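Membrane-associated protein VP24 (PDB 4OR8) may act as a minor matrix protein in nucleocapsid assembly and virion budding, and interacts with the viral nucleoprotein. Local coordinates at residues R130-V133 with H134-E138; N153-G156 with I157-S161; G236-A239 with E240-R244. All coordinates share one frame; numbering follows the deposited sequence.

Interaction 1. Residues R130-V133 with H134-E138; sequences RSIV and HMLSE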
loop_
_atom_site.group_PDB
_atom_site.type_symbol
_atom_site.label_atom_id
_atom_site.label_comp_id
_atom_site.label_asym_id
_atom_site.label_seq_id
_atom_site.Cartn_x
_atom_site.Cartn_y
_atom_site.Cartn_z
ATOM N N ARG B 130 -1.681 32.902 -1.420
ATOM C CA ARG B 130 -1.171 32.117 -2.539
ATOM C C ARG B 130 0.347 32.217 -2.618
ATOM O O ARG B 130 1.030 31.231 -2.887
ATOM C CB ARG B 130 -1.800 32.570 -3.857
ATOM C CG ARG B 130 -1.254 31.842 -5.069
ATOM C CD ARG B 130 -1.865 32.347 -6.364
ATOM N NE ARG B 130 -3.240 31.892 -6.547
ATOM C CZ ARG B 130 -4.303 32.689 -6.516
ATOM N NH1 ARG B 130 -4.153 33.991 -6.316
ATOM N NH2 ARG B 130 -5.516 32.185 -6.695
ATOM N N SER B 131 0.870 33.413 -2.370
ATOM C CA SER B 131 2.311 33.629 -2.391
ATOM C C SER B 131 2.975 32.982 -1.176
ATOM O O SER B 131 4.136 32.578 -1.239
ATOM C CB SER B 131 2.639 35.122 -2.451
ATOM O OG SER B 131 2.339 35.763 -1.225
ATOM N N ILE B 132 2.237 32.890 -0.073
ATOM C CA ILE B 132 2.721 32.184 1.106
ATOM C C ILE B 132 2.839 30.695 0.800
ATOM O O ILE B 132 3.865 30.072 1.087
ATOM C CB ILE B 132 1.796 32.399 2.317
ATOM C CG1 ILE B 132 1.952 33.823 2.851
ATOM C CG2 ILE B 132 2.105 31.396 3.414
ATOM C CD1 ILE B 132 1.078 34.130 4.050
ATOM N N VAL B 133 1.790 30.139 0.202
ATOM C CA VAL B 133 1.784 28.740 -0.213
ATOM C C VAL B 133 2.965 28.453 -1.139
ATOM O O VAL B 133 3.568 27.380 -1.087
ATOM C CB VAL B 133 0.457 28.361 -0.905
ATOM C CG1 VAL B 133 0.539 26.973 -1.521
ATOM C CG2 VAL B 133 -0.697 28.431 0.085
ATOM N N HIS B 134 3.304 29.430 -1.970
ATOM C CA HIS B 134 4.448 29.302 -2.862
ATOM C C HIS B 134 5.748 29.168 -2.075
ATOM O O HIS B 134 6.589 28.326 -2.388
ATOM C CB HIS B 134 4.528 30.496 -3.808
ATOM C CG HIS B 134 5.637 30.399 -4.804
ATOM N ND1 HIS B 134 6.761 31.196 -4.747
ATOM C CD2 HIS B 134 5.800 29.597 -5.882
ATOM C CE1 HIS B 134 7.566 30.891 -5.748
ATOM N NE2 HIS B 134 7.007 29.923 -6.452
ATOM N N MET B 135 5.905 30.001 -1.052
ATOM C CA MET B 135 7.070 29.929 -0.180
ATOM C C MET B 135 7.129 28.583 0.532
ATOM O O MET B 135 8.193 27.971 0.615
ATOM C CB MET B 135 7.052 31.067 0.845
ATOM C CG MET B 135 7.477 32.417 0.291
ATOM S SD MET B 135 7.454 33.728 1.532
ATOM C CE MET B 135 5.713 34.137 1.583
ATOM N N LEU B 136 5.986 28.131 1.045
ATOM C CA LEU B 136 5.902 26.838 1.722
ATOM C C LEU B 136 6.300 25.714 0.782
ATOM O O LEU B 136 7.063 24.822 1.147
ATOM C CB LEU B 136 4.488 26.589 2.247
ATOM C CG LEU B 136 4.024 27.469 3.408
ATOM C CD1 LEU B 136 2.583 27.152 3.787
ATOM C CD2 LEU B 136 4.944 27.303 4.604
ATOM N N SER B 137 5.777 25.773 -0.434
ATOM C CA SER B 137 6.049 24.752 -1.433
ATOM C C SER B 137 7.541 24.643 -1.734
ATOM O O SER B 137 8.083 23.541 -1.803
ATOM C CB SER B 137 5.268 25.035 -2.715
ATOM O OG SER B 137 5.469 24.001 -3.659
ATOM N N GLU B 138 8.197 25.788 -1.911
ATOM C CA GLU B 138 9.631 25.808 -2.180
ATOM C C GLU B 138 10.406 25.249 -0.997
ATOM O O GLU B 138 11.394 24.538 -1.172
ATOM C CB GLU B 138 10.113 27.224 -2.501
ATOM C CG GLU B 138 9.753 27.703 -3.897
ATOM C CD GLU B 138 10.322 29.077 -4.217
ATOM O OE1 GLU B 138 10.795 29.767 -3.287
ATOM O OE2 GLU B 138 10.296 29.467 -5.404
#
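Met135 folds back over the turn that holds Ser131 and Ile132, a worked example of how a long flexible side chain can line the backbone of its own helix. Its CB lies 3.3 Å from Ile132 O. With CG beside the backbone N (chi1 -77°), the chain is directed back toward the preceding turn, and CG comes within 3.7 Å of Ser131 O. The thioether then bends at its last torsion (chi3 -80°), which brings the methyl CE round to Ile132, 3.6 Å from its CA. The same methyl meets Ile132 CG1 at 4.0 Å, the two apolar side chains lying slantwise to one another. On the other branch of Ile132, CG2 reaches a looser contact with Leu136 CD1 at 4.3 Å.

Four successive i to i+4 amide bonds hold this spacing, from His134 to Ser137. That of Leu136 N to Ile132 O (2.9 Å) is fairly straight, at 165° on the hydrogen. Near the imidazole of His134, Glu138 CG stands above one face, toward the rim. The polar ends look elsewhere: Ser131 OG bonds to Gly128 O one turn back, and Ser137 OG to Gly113 O.

These residues belong to helix 127-142. Ile132 packs on Leu155 and Tyr158 of helix 152-158, Leu136 touches Ile148, and His134 and Ser137 lean on Lys117 after helix 104-115.

Interaction 2. Residues N153-G156 with I157-S161; sequences NLLG and IYLTS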
loop_
_atom_site.group_PDB
_atom_site.type_symbol
_atom_site.label_atom_id
_atom_site.label_comp_id
_atom_site.label_asym_id
_atom_site.label_seq_id
_atom_site.Cartn_x
_atom_site.Cartn_y
_atom_site.Cartn_z
ATOM N N ASN B 153 3.396 39.553 9.836
ATOM C CA ASN B 153 2.655 40.588 9.127
ATOM C C ASN B 153 1.870 40.015 7.953
ATOM O O ASN B 153 0.715 40.382 7.729
ATOM C CB ASN B 153 3.601 41.690 8.649
ATOM C CG ASN B 153 4.124 42.547 9.787
ATOM O OD1 ASN B 153 4.001 42.189 10.958
ATOM N ND2 ASN B 153 4.714 43.687 9.446
ATOM N N LEU B 154 2.502 39.111 7.208
ATOM C CA LEU B 154 1.858 38.468 6.069
ATOM C C LEU B 154 0.882 37.397 6.534
ATOM O O LEU B 154 -0.198 37.241 5.966
ATOM C CB LEU B 154 2.899 37.848 5.135
ATOM C CG LEU B 154 3.927 38.793 4.507
ATOM C CD1 LEU B 154 4.854 38.022 3.579
ATOM C CD2 LEU B 154 3.241 39.929 3.764
ATOM N N LEU B 155 1.272 36.662 7.571
ATOM C CA LEU B 155 0.424 35.616 8.130
ATOM C C LEU B 155 -0.818 36.203 8.793
ATOM O O LEU B 155 -1.890 35.602 8.768
ATOM C CB LEU B 155 1.204 34.783 9.149
ATOM C CG LEU B 155 2.425 34.013 8.643
ATOM C CD1 LEU B 155 3.143 33.337 9.800
ATOM C CD2 LEU B 155 2.019 32.993 7.594
ATOM N N GLY B 156 -0.666 37.386 9.381
ATOM C CA GLY B 156 -1.733 38.000 10.146
ATOM C C GLY B 156 -2.884 38.529 9.316
ATOM O O GLY B 156 -3.935 38.881 9.854
ATOM N N ILE B 157 -2.695 38.594 8.004
ATOM C CA ILE B 157 -3.756 39.071 7.127
ATOM C C ILE B 157 -4.150 38.034 6.079
ATOM O O ILE B 157 -5.282 38.038 5.593
ATOM C CB ILE B 157 -3.381 40.406 6.442
ATOM C CG1 ILE B 157 -2.038 40.289 5.723
ATOM C CG2 ILE B 157 -3.321 41.530 7.461
ATOM C CD1 ILE B 157 -1.536 41.608 5.174
ATOM N N TYR B 158 -3.226 37.137 5.750
ATOM C CA TYR B 158 -3.454 36.177 4.673
ATOM C C TYR B 158 -3.737 34.759 5.160
ATOM O O TYR B 158 -4.507 34.032 4.538
ATOM C CB TYR B 158 -2.280 36.187 3.693
ATOM C CG TYR B 158 -2.131 37.500 2.965
ATOM C CD1 TYR B 158 -3.246 38.185 2.504
ATOM C CD2 TYR B 158 -0.881 38.063 2.752
ATOM C CE1 TYR B 158 -3.122 39.389 1.839
ATOM C CE2 TYR B 158 -0.744 39.269 2.089
ATOM C CZ TYR B 158 -1.870 39.927 1.634
ATOM O OH TYR B 158 -1.746 41.128 0.973
ATOM N N LEU B 159 -3.117 34.367 6.267
ATOM C CA LEU B 159 -3.358 33.044 6.832
ATOM C C LEU B 159 -4.572 33.059 7.760
ATOM O O LEU B 159 -4.438 33.126 8.984
ATOM C CB LEU B 159 -2.113 32.523 7.564
ATOM C CG LEU B 159 -2.180 31.128 8.199
ATOM C CD1 LEU B 159 -2.690 30.097 7.209
ATOM C CD2 LEU B 159 -0.820 30.718 8.736
ATOM N N THR B 160 -5.758 33.010 7.166
ATOM C CA THR B 160 -6.994 32.969 7.937
ATOM C C THR B 160 -7.434 31.525 8.166
ATOM O O THR B 160 -6.857 30.598 7.598
ATOM C CB THR B 160 -8.121 33.738 7.228
ATOM O OG1 THR B 160 -8.315 33.203 5.913
ATOM C CG2 THR B 160 -7.765 35.210 7.119
ATOM N N SER B 161 -8.453 31.337 8.997
ATOM C CA SER B 161 -8.967 29.997 9.254
ATOM C C SER B 161 -9.515 29.382 7.967
ATOM O O SER B 161 -9.305 28.201 7.697
ATOM C CB SER B 161 -10.039 30.017 10.348
ATOM O OG SER B 161 -11.241 30.599 9.879
#
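Leu155 and Leu159 meet through the first torsion of Leu159, which swings CG opposite its backbone N (chi1 -179°). The outcome is a pair of side chains lying alongside each other and pointing the same way, with CD2 of Leu155 3.8 Å from CD2 of Leu159. The CB of Leu159 adds to this contact by lying 3.3 Å from Leu155 O, the carbonyl that its own amide also uses. Ile157 places CG1 between its backbone N and carbonyl carbon (chi1 54°), a crowded position that carries this methylene to 3.4 Å from Asn153 O. The same CG1 of Ile157 stands 3.7 Å above the Tyr158 ring plane, over its centre, while Leu154 CD2 makes a looser approach to Tyr158 CE2 at 4.4 Å.

The backbone illustrates how a helix runs out. Leu154 O accepts a hydrogen bond from Tyr158 N at 3.0 Å and a weak one from Ile157 N, so two amides converge on one carbonyl. Leu159 N still bonds to Leu155 O, also at 3.0 Å, but it approaches from above the carbonyl plane. Leu159 is the first residue to leave helical backbone angles and forms the centre of an inverse gamma turn, which Thr160 N closes with a weak bond to Tyr158 O. Thr160 then serves as N-cap of helix 161-178, its OG1 bonding weakly to Met163 N.

The contact therefore links the last turn of helix 152-158 to the next helix. Tyr158 and Leu159 rest on Phe129 of helix 127-142.

Interaction 3. Residues G236-A239 with E240-R244; sequences GLVA and EAVLR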
loop_
_atom_site.group_PDB
_atom_site.type_symbol
_atom_site.label_atom_id
_atom_site.label_comp_id
_atom_site.label_asym_id
_atom_site.label_seq_id
_atom_site.Cartn_x
_atom_site.Cartn_y
_atom_site.Cartn_z
ATOM N N GLY B 236 12.538 8.059 -3.910
ATOM C CA GLY B 236 12.112 7.354 -2.719
ATOM C C GLY B 236 10.761 6.712 -2.947
ATOM O O GLY B 236 10.153 6.891 -4.000
ATOM N N LEU B 237 10.286 5.967 -1.956
ATOM C CA LEU B 237 9.021 5.263 -2.081
ATOM C C LEU B 237 8.097 5.597 -0.920
ATOM O O LEU B 237 8.412 5.313 0.235
ATOM C CB LEU B 237 9.264 3.754 -2.136
ATOM C CG LEU B 237 8.034 2.854 -2.251
ATOM C CD1 LEU B 237 7.285 3.142 -3.539
ATOM C CD2 LEU B 237 8.435 1.389 -2.179
ATOM N N VAL B 238 6.959 6.211 -1.229
ATOM C CA VAL B 238 5.952 6.479 -0.212
ATOM C C VAL B 238 4.898 5.379 -0.223
ATOM O O VAL B 238 4.229 5.158 -1.231
ATOM C CB VAL B 238 5.280 7.851 -0.402
ATOM C CG1 VAL B 238 4.191 8.046 0.636
ATOM C CG2 VAL B 238 6.307 8.969 -0.302
ATOM N N ALA B 239 4.766 4.685 0.905
ATOM C CA ALA B 239 3.819 3.587 1.032
ATOM C C ALA B 239 2.388 4.082 0.892
ATOM O O ALA B 239 2.047 5.169 1.353
ATOM C CB ALA B 239 4.005 2.880 2.354
ATOM N N GLU B 240 1.561 3.264 0.257
ATOM C CA GLU B 240 0.178 3.609 -0.042
ATOM C C GLU B 240 -0.615 4.048 1.187
ATOM O O GLU B 240 -1.394 4.999 1.122
ATOM C CB GLU B 240 -0.499 2.411 -0.707
ATOM C CG GLU B 240 -1.857 2.693 -1.306
ATOM C CD GLU B 240 -2.380 1.510 -2.099
ATOM O OE1 GLU B 240 -1.580 0.598 -2.399
ATOM O OE2 GLU B 240 -3.588 1.487 -2.418
ATOM N N ALA B 241 -0.407 3.355 2.306
ATOM C CA ALA B 241 -1.135 3.631 3.542
ATOM C C ALA B 241 -0.917 5.057 4.060
ATOM O O ALA B 241 -1.812 5.652 4.663
ATOM C CB ALA B 241 -0.767 2.618 4.605
ATOM N N VAL B 242 0.273 5.595 3.822
ATOM C CA VAL B 242 0.610 6.957 4.226
ATOM C C VAL B 242 -0.393 7.973 3.689
ATOM O O VAL B 242 -0.824 8.879 4.405
ATOM C CB VAL B 242 2.015 7.348 3.725
ATOM C CG1 VAL B 242 2.282 8.825 3.973
ATOM C CG2 VAL B 242 3.077 6.482 4.387
ATOM N N LEU B 243 -0.769 7.808 2.425
ATOM C CA LEU B 243 -1.662 8.750 1.761
ATOM C C LEU B 243 -3.126 8.322 1.828
ATOM O O LEU B 243 -4.023 9.162 1.806
ATOM C CB LEU B 243 -1.236 8.946 0.306
ATOM C CG LEU B 243 0.232 9.323 0.113
ATOM C CD1 LEU B 243 0.574 9.435 -1.356
ATOM C CD2 LEU B 243 0.547 10.624 0.834
ATOM N N ARG B 244 -3.366 7.017 1.913
ATOM C CA ARG B 244 -4.734 6.504 1.942
ATOM C C ARG B 244 -5.458 6.931 3.215
ATOM O O ARG B 244 -6.674 7.113 3.225
ATOM C CB ARG B 244 -4.746 4.982 1.806
ATOM C CG ARG B 244 -6.135 4.392 1.707
ATOM C CD ARG B 244 -6.083 2.911 1.416
ATOM N NE ARG B 244 -5.521 2.623 0.099
ATOM C CZ ARG B 244 -6.180 2.791 -1.044
ATOM N NH1 ARG B 244 -7.418 3.265 -1.038
ATOM N NH2 ARG B 244 -5.598 2.494 -2.195
#
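Val238 and Ala239 pack against Val242 where strand 228-239 of the mixed sheet leads into the short helix 240-244. The axes of the two short segments diverge by 54°. Along the strand, Gly236 pairs through its backbone with Val213 of strand 210-221, and Leu237 sends its side chain to Val207 and Met209. Val238, joined to Phe211 by backbone hydrogen bonding, has its CB directed toward the helix. Its CG1, anti to the backbone N, meets CB of Val242 at 3.8 Å and CG of Leu243 at 4.2 Å, and the two valine side chains cross at about a right angle. The cluster continues into helix 104-115, with Val238 on Ala107 and Val242 and Leu243 on Leu108.

Ala239 ends the strand and works mainly through its backbone, though its CB also lies 4.2 Å from Val242 CG2. Beyond it, Glu240 is placed to form a salt bridge with Arg206, although the position of its carboxylate is doubtful, and Ala241 packs on Met209 of the second subunit. The turn itself is closed by Val242 N, which donates to Ala239 O at 3.1 Å from a position 51° out of the carbonyl plane.

In the fold
Interactions 1 and 2 hold consecutive helices that touch directly: Ile132 CD1 packs 3.8 Å from Leu155 CD2 and 4.0 Å from Tyr158 CB, and the centres of the two interactions lie about 13 Å apart. Interaction 2 is the surface member, at the end of its helix, and interaction 1 is partly buried in mid-helix. Interaction 3 stands apart, its centre about 24 Å from that of interaction 1 and 31 Å from that of interaction 2, buried, about 8 Å from the centre of the chain in space. Chemistry follows place: regular amide bonds in interaction 1, weaker and shared ones where the helix of interaction 2 ends, and in interaction 3 a small aliphatic cluster beside charged groups facing the second subunit.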